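Local structure of putative uncharacterized protein (Vibrio cholerae, 4G7X) at residues 35-40 / 77-82; 22-27 / 41-46. The protein probably serves as the N-terminal N1 domain of the CTXphi minor coat protein pIII, with which the phage engages its host Vibrio cholerae during infection. All coordinates share one frame; numbering follows the deposited sequence.

Contact 1 of 2, residues 35-40 / 77-82; sequences SVLFDG and VSPNWP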
# COMPACT_ATOMS: atom_id res chain seq x y z
N SER A 35 -7.21 -15.08 3.11
CA SER A 35 -6.04 -15.27 3.95
C SER A 35 -4.85 -15.63 3.08
O SER A 35 -4.97 -16.42 2.15
CB SER A 35 -6.29 -16.37 4.99
OG SER A 35 -7.34 -16.03 5.88
N VAL A 36 -3.71 -15.03 3.39
CA VAL A 36 -2.49 -15.22 2.62
C VAL A 36 -1.33 -15.43 3.58
O VAL A 36 -1.16 -14.66 4.54
CB VAL A 36 -2.17 -14.01 1.72
CG1 VAL A 36 -0.84 -14.20 0.99
CG2 VAL A 36 -3.29 -13.78 0.71
N LEU A 37 -0.54 -16.47 3.33
CA LEU A 37 0.72 -16.65 4.02
C LEU A 37 1.79 -15.84 3.29
O LEU A 37 2.28 -16.24 2.23
CB LEU A 37 1.09 -18.14 4.12
CG LEU A 37 2.26 -18.50 5.02
CD1 LEU A 37 2.00 -18.08 6.47
CD2 LEU A 37 2.51 -19.99 4.92
N PHE A 38 2.11 -14.69 3.86
CA PHE A 38 2.99 -13.72 3.22
C PHE A 38 4.25 -13.58 4.04
O PHE A 38 4.21 -13.12 5.19
CB PHE A 38 2.29 -12.36 3.09
CG PHE A 38 3.19 -11.27 2.55
CD1 PHE A 38 3.84 -10.39 3.41
CD2 PHE A 38 3.38 -11.14 1.18
CE1 PHE A 38 4.67 -9.39 2.91
CE2 PHE A 38 4.21 -10.14 0.68
CZ PHE A 38 4.85 -9.27 1.54
N ASP A 39 5.38 -13.98 3.44
CA ASP A 39 6.68 -13.90 4.09
C ASP A 39 6.65 -14.56 5.49
O ASP A 39 7.23 -14.07 6.45
CB ASP A 39 7.13 -12.43 4.17
CG ASP A 39 8.64 -12.27 4.21
OD1 ASP A 39 9.37 -13.16 3.72
OD2 ASP A 39 9.09 -11.23 4.74
N GLY A 40 5.94 -15.69 5.57
CA GLY A 40 5.83 -16.47 6.80
C GLY A 40 4.74 -16.03 7.76
O GLY A 40 4.50 -16.70 8.75
N VAL A 77 1.17 -21.58 11.83
CA VAL A 77 0.53 -22.70 11.13
C VAL A 77 1.13 -22.82 9.73
O VAL A 77 1.29 -21.82 9.03
CB VAL A 77 -1.01 -22.52 11.05
CG1 VAL A 77 -1.64 -23.63 10.21
CG2 VAL A 77 -1.62 -22.49 12.45
N SER A 78 1.48 -24.05 9.35
CA SER A 78 2.01 -24.31 8.01
C SER A 78 0.98 -25.04 7.16
O SER A 78 0.91 -26.27 7.20
CB SER A 78 3.32 -25.10 8.09
OG SER A 78 3.91 -25.19 6.80
N PRO A 79 0.17 -24.29 6.39
CA PRO A 79 -0.90 -24.93 5.63
C PRO A 79 -0.42 -25.50 4.30
O PRO A 79 0.50 -24.97 3.69
CB PRO A 79 -1.87 -23.78 5.39
CG PRO A 79 -1.00 -22.58 5.30
CD PRO A 79 0.17 -22.83 6.22
N ASN A 80 -1.07 -26.57 3.86
CA ASN A 80 -0.84 -27.11 2.52
C ASN A 80 -1.74 -26.37 1.54
O ASN A 80 -2.82 -26.85 1.18
CB ASN A 80 -1.10 -28.62 2.48
CG ASN A 80 -0.69 -29.24 1.16
OD1 ASN A 80 -0.08 -28.60 0.31
ND2 ASN A 80 -1.02 -30.52 0.99
N TRP A 81 -1.29 -25.19 1.14
CA TRP A 81 -2.03 -24.32 0.23
C TRP A 81 -1.29 -24.11 -1.05
O TRP A 81 -0.06 -24.21 -1.08
CB TRP A 81 -2.25 -22.96 0.87
CG TRP A 81 -3.23 -22.90 2.01
CD1 TRP A 81 -4.10 -23.89 2.47
CD2 TRP A 81 -3.49 -21.74 2.87
NE1 TRP A 81 -4.84 -23.44 3.53
CE2 TRP A 81 -4.53 -22.16 3.82
CE3 TRP A 81 -2.98 -20.45 2.95
CZ2 TRP A 81 -5.01 -21.30 4.80
CZ3 TRP A 81 -3.49 -19.60 3.93
CH2 TRP A 81 -4.48 -20.01 4.83
N PRO A 82 -2.01 -23.79 -2.14
CA PRO A 82 -1.37 -23.44 -3.40
C PRO A 82 -0.72 -22.06 -3.33
O PRO A 82 -1.01 -21.27 -2.43
CB PRO A 82 -2.54 -23.40 -4.39
CG PRO A 82 -3.70 -22.99 -3.55
CD PRO A 82 -3.48 -23.61 -2.20
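Ser35 OG, in the strand residue whose CB lies 4.1 Å from Trp81 CH2, is hydrogen-bonded to Asp44 OD1 and, weakly, to Arg72 NH2, both outside the two segments. With OG anti to the carbonyl carbon (chi1 -62°), the hydroxyl serves that polar pair while the methylene and backbone of Ser35 meet the indole. Ser35 O comes obliquely to the ring, 3.9 Å from Trp81 CZ3. The amide of the next contacting residue reaches the same benzo corner differently: Leu37 N lies at the ring edge, near its plane, at 4.3 Å from Trp81 CZ3. No hydrogen bond joins 35-40 to 77-82, so van der Waals contact accounts for the 177 Å² buried. Leu37 reaches out with CG anti to its own N (chi1 -170°), and its CD2 touches Pro79 CD at 3.9 Å. Pro79 CB sits 3.4 Å above the Trp81 ring plane, offset toward the rim, so the proline overlaps only part of that face. An inverse gamma turn centred on Asn80, with a weak Trp81 N to Pro79 O bond, separates the two residues, and the CB of each points toward strand 35-38. Met42, Arg93 and Ile95 also touch the indole. The arrangement is that of an irregular loop laid against a mixed beta sheet, its tryptophan and proline covering strand 35-38 where it runs between strands 41-48 and 93-95.

Contact 2 of 2, residues 22-27 / 41-46; sequences HQLLFG and CMLDIE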
# COMPACT_ATOMS: atom_id res chain seq x y z
N HIS A 22 -0.54 -4.29 4.48
CA HIS A 22 0.18 -4.69 3.26
C HIS A 22 -0.73 -4.79 2.08
O HIS A 22 -1.78 -5.43 2.16
CB HIS A 22 0.89 -6.02 3.48
CG HIS A 22 2.21 -5.88 4.18
ND1 HIS A 22 2.32 -5.72 5.51
CD2 HIS A 22 3.51 -5.85 3.67
CE1 HIS A 22 3.62 -5.60 5.84
NE2 HIS A 22 4.34 -5.68 4.72
N GLN A 23 -0.35 -4.17 0.97
CA GLN A 23 -1.08 -4.37 -0.27
C GLN A 23 -0.52 -5.59 -0.98
O GLN A 23 0.69 -5.70 -1.18
CB GLN A 23 -0.99 -3.16 -1.20
CG GLN A 23 -1.52 -3.44 -2.60
CD GLN A 23 -1.84 -2.18 -3.37
OE1 GLN A 23 -2.69 -1.39 -2.97
NE2 GLN A 23 -1.16 -2.00 -4.50
N LEU A 24 -1.41 -6.50 -1.36
CA LEU A 24 -1.02 -7.68 -2.14
C LEU A 24 -1.72 -7.66 -3.48
O LEU A 24 -2.88 -7.24 -3.57
CB LEU A 24 -1.37 -8.96 -1.38
CG LEU A 24 -0.64 -9.18 -0.05
CD1 LEU A 24 -1.12 -10.47 0.58
CD2 LEU A 24 0.87 -9.19 -0.22
N LEU A 25 -1.01 -8.12 -4.51
CA LEU A 25 -1.53 -8.16 -5.88
C LEU A 25 -1.89 -9.57 -6.30
O LEU A 25 -1.19 -10.54 -5.96
CB LEU A 25 -0.49 -7.61 -6.86
CG LEU A 25 0.04 -6.21 -6.57
CD1 LEU A 25 1.15 -5.87 -7.55
CD2 LEU A 25 -1.05 -5.16 -6.58
N PHE A 26 -2.98 -9.70 -7.05
CA PHE A 26 -3.44 -10.99 -7.54
C PHE A 26 -3.86 -10.87 -8.99
O PHE A 26 -3.99 -9.76 -9.52
CB PHE A 26 -4.62 -11.51 -6.70
CG PHE A 26 -4.32 -11.58 -5.23
CD1 PHE A 26 -3.69 -12.71 -4.70
CD2 PHE A 26 -4.63 -10.52 -4.39
CE1 PHE A 26 -3.40 -12.78 -3.34
CE2 PHE A 26 -4.33 -10.58 -3.03
CZ PHE A 26 -3.71 -11.71 -2.51
N GLY A 27 -4.07 -12.01 -9.63
CA GLY A 27 -4.56 -12.02 -10.99
C GLY A 27 -5.95 -11.44 -11.13
O GLY A 27 -6.75 -11.45 -10.18
N CYS A 41 4.09 -14.90 7.46
CA CYS A 41 3.08 -14.32 8.32
C CYS A 41 1.69 -14.51 7.72
O CYS A 41 1.47 -14.20 6.55
CB CYS A 41 3.34 -12.82 8.50
SG CYS A 41 2.29 -12.01 9.72
N MET A 42 0.76 -15.02 8.52
CA MET A 42 -0.60 -15.21 8.04
C MET A 42 -1.38 -13.90 8.11
O MET A 42 -1.57 -13.34 9.19
CB MET A 42 -1.32 -16.30 8.82
CG MET A 42 -2.66 -16.69 8.20
SD MET A 42 -2.51 -17.57 6.63
CE MET A 42 -2.02 -19.19 7.22
N LEU A 43 -1.82 -13.43 6.95
CA LEU A 43 -2.54 -12.16 6.83
C LEU A 43 -3.97 -12.40 6.41
O LEU A 43 -4.24 -13.29 5.61
CB LEU A 43 -1.87 -11.27 5.77
CG LEU A 43 -0.36 -11.02 5.82
CD1 LEU A 43 0.03 -9.97 4.78
CD2 LEU A 43 0.11 -10.59 7.20
N ASP A 44 -4.88 -11.58 6.94
CA ASP A 44 -6.28 -11.59 6.54
C ASP A 44 -6.68 -10.29 5.85
O ASP A 44 -6.21 -9.21 6.21
CB ASP A 44 -7.19 -11.80 7.76
CG ASP A 44 -7.08 -13.20 8.36
OD1 ASP A 44 -6.50 -14.10 7.74
OD2 ASP A 44 -7.60 -13.38 9.48
N ILE A 45 -7.56 -10.40 4.87
CA ILE A 45 -8.12 -9.24 4.18
C ILE A 45 -8.79 -8.26 5.16
O ILE A 45 -9.50 -8.67 6.08
CB ILE A 45 -9.11 -9.69 3.07
CG1 ILE A 45 -9.61 -8.51 2.22
CG2 ILE A 45 -10.28 -10.47 3.65
CD1 ILE A 45 -8.57 -7.91 1.30
N GLU A 46 -8.54 -6.97 4.96
CA GLU A 46 -9.15 -5.94 5.79
C GLU A 46 -10.54 -5.58 5.28
O GLU A 46 -10.81 -5.62 4.08
CB GLU A 46 -8.29 -4.69 5.82
CG GLU A 46 -6.95 -4.92 6.49
CD GLU A 46 -6.27 -3.62 6.85
OE1 GLU A 46 -6.75 -2.93 7.77
OE2 GLU A 46 -5.24 -3.31 6.23
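Leu43 meets His22 and Leu24 inside a mixed beta sheet: strands 20-27 and 41-48 do not pair with each other here, yet each is antiparallel to strand 64-71. The evidence for this indirect relation is geometric. The nearest CA atoms, those of His22 and Leu43, are 8.7 Å apart, no hydrogen bond links the segments, and only 104 Å² is buried between them.

The apolar contacts are carried by one methyl, Leu43 CD1, which continues the side chain in an extended line, anti to CA (chi2 -173°), and is shared by two partners. It meets the CB of His22 at 4.2 Å, and Leu24 CD1 approaches it from a direction nearly at a right angle to that first contact. The imidazole of His22 turns to the ring of Phe38, with the planes inclined at about 50°, while Phe38 also touches Leu24 and Leu43, and Val36 adds to the cover over Leu24.

As for covalent and polar links, Cys41 is tied to Cys14 by a disulfide. At the interface, a basic side chain of another protein chain is salt-bridged to Glu46 OE1, and a strand of that chain pairs with His22 in an antiparallel ladder, extending the sheet.

Leu24, its CG anti to the carbonyl carbon (chi1 -63°), completes the apolar group by bringing its CD1 to 4.4 Å from Leu43 CD1.

In the fold
Contacts 1 and 2 have centres 11 Å apart and share the neighbouring strands 35-38 and 41-48. The strand pairing is documented by Val36 O and Leu43 N, 2.8 Å apart in a probable hydrogen bond; Ser35 OG and Asp44 OD1, also 2.8 Å apart, connect the same two strands. On the buried side, Phe38 CD2 packs on Leu24 CD2 at 3.5 Å and carries contact 2 into strand 35-38. The loop of contact 1 meets the other strand through Trp81 CZ3, 3.5 Å from Met42 SD. Contact 2 lies near the chain's centre and reaches the partner chain; no other chain of the assembly touches contact 1.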